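Local structure of hypothetical protein yiiM (Escherichia coli, 1O65) at residues 73-78 and 104-109; 125-130 and 208-213. The protein is of unknown function but has a MOSC domain and probably binds molybdenum and acts as an oxidoreductase. All blocks are in the same frame, centred on the assembly; numbering follows the deposited sequence.

Interaction 1 (73-78 and 104-109); sequences PREHYL and GLTESN
H76 and E107 meet tip to tip, imidazole edge against carboxylate, the two planes only 19° apart. NE2 of H76 gives its N-H chiefly to E107 OE2, at 2.9 Å and close to the ring plane, and the bond lands on the syn lone pair of that oxygen; a second, weak bond runs to E107 OE1. The backbone N of G155 also donates to E107 OE2, so OE2 of this buried residue accepts from both H76 and G155, and the two donors hold the carboxylate in place.

The other glutamate, E75, lies in the segment that leads into helix 75-83. Its chain, folded about the CB-CG bond (chi2 80°), brings OE2 to the backbone N of G104 at 2.7 Å, again through a syn lone pair, while OE1 lies 2.7 Å from the oxygen of a water that accepts the N-H of L105 and can donate to OE1. One carboxylate thus reaches G104 directly and L105 through water. P73 packs between these polar grips, its CB 3.3 Å from L105 O and over the rim of one face of the H76 ring.

Further out, N109 folds back on its own loop: OD1 accepts from T106 N at 2.7 Å and ND2 donates to G104 O, bracing the 104-109 loop. A His-carboxylate hydrogen bond and a glutamate bound to backbone N-H groups thus join the 73-78 segment to the loop after strand 100-102 within the MOSC domain.

Interaction 2 (125-130 and 208-213); sequences VSQPRS and GLSKSW
S210 OG is engaged twice: it donates to Q127 OE1 at 2.8 Å and accepts from W213 N at 3.2 Å. S210 is at the N-cap of helix 211-223, and the second bond is its capping bond, so the first turn of a helix in the YiiM-like three-helix domain is tied through its capping hydroxyl to the end of strand 121-128 in the MOSC domain. The hydroxyl stands between the backbone N and the carbonyl carbon of its own residue (chi1 68°), a position from which it can serve both partners.

Backbone joins backbone just beside it. S210 N donates to S126 O at 2.9 Å, and the same carbonyl receives a CA-H...O contact from L209; in return S126 CA approaches G208 O. The S126 side chain turns to another partner, D66 O, whose residue also accepts from K211 N through OD2, so D66 ties both segments together.

The broad part of the contact is the indole of W213, with one face against Q127 and P128 at the end of strand 121-128. Q127 CB sits over the five-membered ring, 3.8 Å from its centroid, and P128 CD over the six-membered ring at 3.6 Å, both near the ring normal and on the same face: two CH-pi contacts made by consecutive residues. P128 CG reaches CH2 of the indole at 3.5 Å, while W191 of helix 183-191 packs edge-to-face with W213. The Q127 chain runs across the indole at about a right angle, its amide plane turned 57° from the ring. Its oxygen is taken by S210, and its nitrogen turns back to the chain, NE2 donating to P128 O at 3.1 Å.

Interactions 1 and 2 illustrate how one fold can be tied together at separate levels. Their centres lie 18 Å apart and their nearest atoms about 6 Å, so they do not touch. Interaction 1 lies within the MOSC domain, joining segments 26 residues apart at their closest ends; interaction 2 joins that domain to the three-helix region, its segments 78 residues apart at their closest ends. Both contacts share neighbours in strand 156-160 and G155: W156 meets P73 and L105 from interaction 1 and V125 from interaction 2, while G155 bonds to E107 and to the backbone of R129. Helix 183-191 likewise touches both, through E107 and P128.

Interaction 1 (73-78 and 104-109)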
# COMPACT_ATOMS: atom_id res chain seq x y z
N PRO A 73 -3.69 -6.16 3.53
CA PRO A 73 -3.61 -7.37 4.34
C PRO A 73 -5.00 -7.84 4.72
O PRO A 73 -5.82 -7.05 5.26
CB PRO A 73 -2.80 -6.96 5.55
CG PRO A 73 -2.09 -5.68 5.16
CD PRO A 73 -2.98 -5.02 4.13
N ARG A 74 -5.30 -9.12 4.49
CA ARG A 74 -6.57 -9.67 4.96
C ARG A 74 -6.68 -9.57 6.49
O ARG A 74 -7.82 -9.54 6.98
CB ARG A 74 -6.81 -11.13 4.56
CG ARG A 74 -7.09 -11.32 3.07
CD ARG A 74 -7.66 -12.71 2.77
NE ARG A 74 -6.60 -13.70 2.81
CZ ARG A 74 -5.70 -14.11 1.96
NH1 ARG A 74 -5.57 -13.62 0.74
NH2 ARG A 74 -4.84 -15.09 2.30
N GLU A 75 -5.59 -9.58 7.25
CA GLU A 75 -5.71 -9.39 8.70
C GLU A 75 -6.62 -8.21 9.06
O GLU A 75 -7.43 -8.32 9.99
CB GLU A 75 -4.33 -9.17 9.33
CG GLU A 75 -3.37 -10.32 9.34
CD GLU A 75 -2.59 -10.63 8.09
OE1 GLU A 75 -2.91 -10.15 6.97
OE2 GLU A 75 -1.59 -11.42 8.19
N HIS A 76 -6.62 -7.10 8.31
CA HIS A 76 -7.41 -5.94 8.67
C HIS A 76 -8.91 -6.13 8.54
O HIS A 76 -9.65 -5.34 9.13
CB HIS A 76 -7.00 -4.68 7.90
CG HIS A 76 -5.56 -4.31 8.02
ND1 HIS A 76 -4.82 -4.58 9.14
CD2 HIS A 76 -4.73 -3.70 7.14
CE1 HIS A 76 -3.57 -4.19 8.94
NE2 HIS A 76 -3.51 -3.63 7.74
N TYR A 77 -9.39 -7.06 7.74
CA TYR A 77 -10.83 -7.31 7.63
C TYR A 77 -11.38 -7.83 8.96
O TYR A 77 -12.50 -7.49 9.36
CB TYR A 77 -11.16 -8.26 6.47
CG TYR A 77 -10.92 -7.61 5.12
CD1 TYR A 77 -11.50 -6.39 4.82
CD2 TYR A 77 -10.07 -8.19 4.17
CE1 TYR A 77 -11.30 -5.79 3.60
CE2 TYR A 77 -9.84 -7.58 2.95
CZ TYR A 77 -10.46 -6.38 2.67
OH TYR A 77 -10.26 -5.75 1.47
N LEU A 78 -10.61 -8.68 9.64
CA LEU A 78 -11.02 -9.14 10.97
C LEU A 78 -11.29 -7.91 11.84
O LEU A 78 -12.36 -7.76 12.44
CB LEU A 78 -9.93 -9.98 11.63
CG LEU A 78 -9.57 -11.29 10.91
CD1 LEU A 78 -8.32 -11.91 11.54
CD2 LEU A 78 -10.75 -12.26 10.97
N GLY A 104 0.00 -12.82 6.59
CA GLY A 104 1.40 -12.80 6.95
C GLY A 104 2.16 -11.54 6.64
O GLY A 104 3.34 -11.46 7.00
N LEU A 105 1.59 -10.57 5.92
CA LEU A 105 2.29 -9.33 5.59
C LEU A 105 1.50 -8.12 6.07
O LEU A 105 0.35 -7.90 5.66
CB LEU A 105 2.54 -9.22 4.08
CG LEU A 105 3.60 -10.14 3.49
CD1 LEU A 105 3.63 -10.04 1.98
CD2 LEU A 105 4.98 -9.82 4.03
N THR A 106 2.09 -7.33 6.97
CA THR A 106 1.41 -6.16 7.51
C THR A 106 2.30 -4.94 7.46
O THR A 106 3.48 -4.99 7.10
CB THR A 106 0.95 -6.36 8.97
OG1 THR A 106 2.14 -6.43 9.79
CG2 THR A 106 0.12 -7.61 9.20
N GLU A 107 1.76 -3.77 7.85
CA GLU A 107 2.54 -2.55 7.89
C GLU A 107 3.76 -2.68 8.80
O GLU A 107 4.78 -2.01 8.57
CB GLU A 107 1.69 -1.35 8.37
CG GLU A 107 0.58 -1.02 7.37
CD GLU A 107 -0.63 -1.92 7.49
OE1 GLU A 107 -0.76 -2.72 8.48
OE2 GLU A 107 -1.47 -1.87 6.58
N SER A 108 3.66 -3.48 9.88
CA SER A 108 4.78 -3.64 10.78
C SER A 108 5.83 -4.62 10.32
O SER A 108 6.89 -4.62 10.97
CB SER A 108 4.33 -3.94 12.22
OG SER A 108 3.33 -4.94 12.26
N ASN A 109 5.63 -5.48 9.33
CA ASN A 109 6.75 -6.34 8.92
C ASN A 109 7.06 -6.14 7.43
O ASN A 109 7.77 -6.95 6.83
CB ASN A 109 6.54 -7.80 9.28
CG ASN A 109 5.47 -8.48 8.49
OD1 ASN A 109 4.57 -7.78 8.01
ND2 ASN A 109 5.52 -9.81 8.32
O HOH W 1 -1.13 -10.11 4.96

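Interaction 2 (125-130 and 208-213)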
# COMPACT_ATOMS: atom_id res chain seq x y z
N VAL A 125 8.10 -1.94 -2.80
CA VAL A 125 7.16 -1.16 -1.96
C VAL A 125 7.54 0.31 -2.08
O VAL A 125 8.69 0.65 -1.83
CB VAL A 125 7.17 -1.62 -0.50
CG1 VAL A 125 6.27 -0.74 0.36
CG2 VAL A 125 6.74 -3.08 -0.42
N SER A 126 6.60 1.14 -2.50
CA SER A 126 6.94 2.55 -2.75
C SER A 126 6.33 3.51 -1.76
O SER A 126 6.84 4.62 -1.57
CB SER A 126 6.47 2.88 -4.18
OG SER A 126 5.04 2.96 -4.14
N GLN A 127 5.25 3.14 -1.10
CA GLN A 127 4.62 4.02 -0.11
C GLN A 127 3.45 3.32 0.57
O GLN A 127 2.89 2.35 0.03
CB GLN A 127 4.05 5.28 -0.79
CG GLN A 127 2.95 4.96 -1.81
CD GLN A 127 2.22 6.21 -2.28
OE1 GLN A 127 2.71 7.02 -3.07
NE2 GLN A 127 1.02 6.42 -1.75
N PRO A 128 3.09 3.81 1.75
CA PRO A 128 1.88 3.31 2.43
C PRO A 128 0.70 3.79 1.61
O PRO A 128 0.90 4.71 0.80
CB PRO A 128 1.93 3.93 3.80
CG PRO A 128 3.28 4.54 3.96
CD PRO A 128 3.85 4.75 2.58
N ARG A 129 -0.41 3.07 1.56
CA ARG A 129 -1.58 3.53 0.80
C ARG A 129 -2.24 4.67 1.59
O ARG A 129 -2.38 4.60 2.82
CB ARG A 129 -2.53 2.38 0.54
CG ARG A 129 -3.77 2.73 -0.31
CD ARG A 129 -4.93 3.13 0.62
NE ARG A 129 -6.21 3.12 -0.10
CZ ARG A 129 -6.88 2.02 -0.43
NH1 ARG A 129 -6.41 0.81 -0.10
NH2 ARG A 129 -8.01 2.14 -1.12
N SER A 130 -2.59 5.72 0.92
CA SER A 130 -3.22 6.93 1.42
C SER A 130 -4.74 6.89 1.41
O SER A 130 -5.35 7.18 0.39
CB SER A 130 -2.83 8.09 0.48
OG SER A 130 -1.88 8.94 1.03
N GLY A 208 13.34 3.38 -2.71
CA GLY A 208 12.10 3.13 -3.39
C GLY A 208 10.91 4.04 -3.18
O GLY A 208 9.81 3.78 -3.68
N LEU A 209 11.04 5.08 -2.37
CA LEU A 209 9.99 5.99 -2.03
C LEU A 209 9.34 6.61 -3.27
O LEU A 209 10.03 7.06 -4.19
CB LEU A 209 10.51 7.09 -1.08
CG LEU A 209 9.39 7.93 -0.44
CD1 LEU A 209 8.50 7.04 0.44
CD2 LEU A 209 9.93 9.09 0.36
N SER A 210 8.01 6.60 -3.29
CA SER A 210 7.32 7.19 -4.45
C SER A 210 7.65 8.68 -4.56
O SER A 210 7.80 9.36 -3.53
CB SER A 210 5.81 7.00 -4.33
OG SER A 210 5.35 7.79 -3.25
N LYS A 211 7.63 9.19 -5.78
CA LYS A 211 7.95 10.59 -6.05
C LYS A 211 7.01 11.52 -5.29
O LYS A 211 7.45 12.51 -4.68
CB LYS A 211 7.91 10.92 -7.54
CG LYS A 211 9.00 10.23 -8.36
CD LYS A 211 8.94 10.77 -9.78
CE LYS A 211 10.14 10.34 -10.60
NZ LYS A 211 10.64 8.97 -10.23
N SER A 212 5.75 11.14 -5.23
CA SER A 212 4.77 11.95 -4.51
C SER A 212 5.07 11.96 -3.02
O SER A 212 4.92 12.99 -2.36
CB SER A 212 3.37 11.44 -4.81
OG SER A 212 3.09 10.32 -4.02
N TRP A 213 5.51 10.86 -2.42
CA TRP A 213 5.84 10.92 -0.98
C TRP A 213 7.12 11.72 -0.78
O TRP A 213 7.24 12.43 0.22
CB TRP A 213 5.87 9.52 -0.36
CG TRP A 213 4.51 9.09 0.11
CD1 TRP A 213 3.38 9.01 -0.65
CD2 TRP A 213 4.14 8.74 1.45
NE1 TRP A 213 2.34 8.61 0.14
CE2 TRP A 213 2.76 8.44 1.42
CE3 TRP A 213 4.82 8.66 2.66
CZ2 TRP A 213 2.05 8.04 2.55
CZ3 TRP A 213 4.12 8.26 3.79
CH2 TRP A 213 2.75 7.95 3.74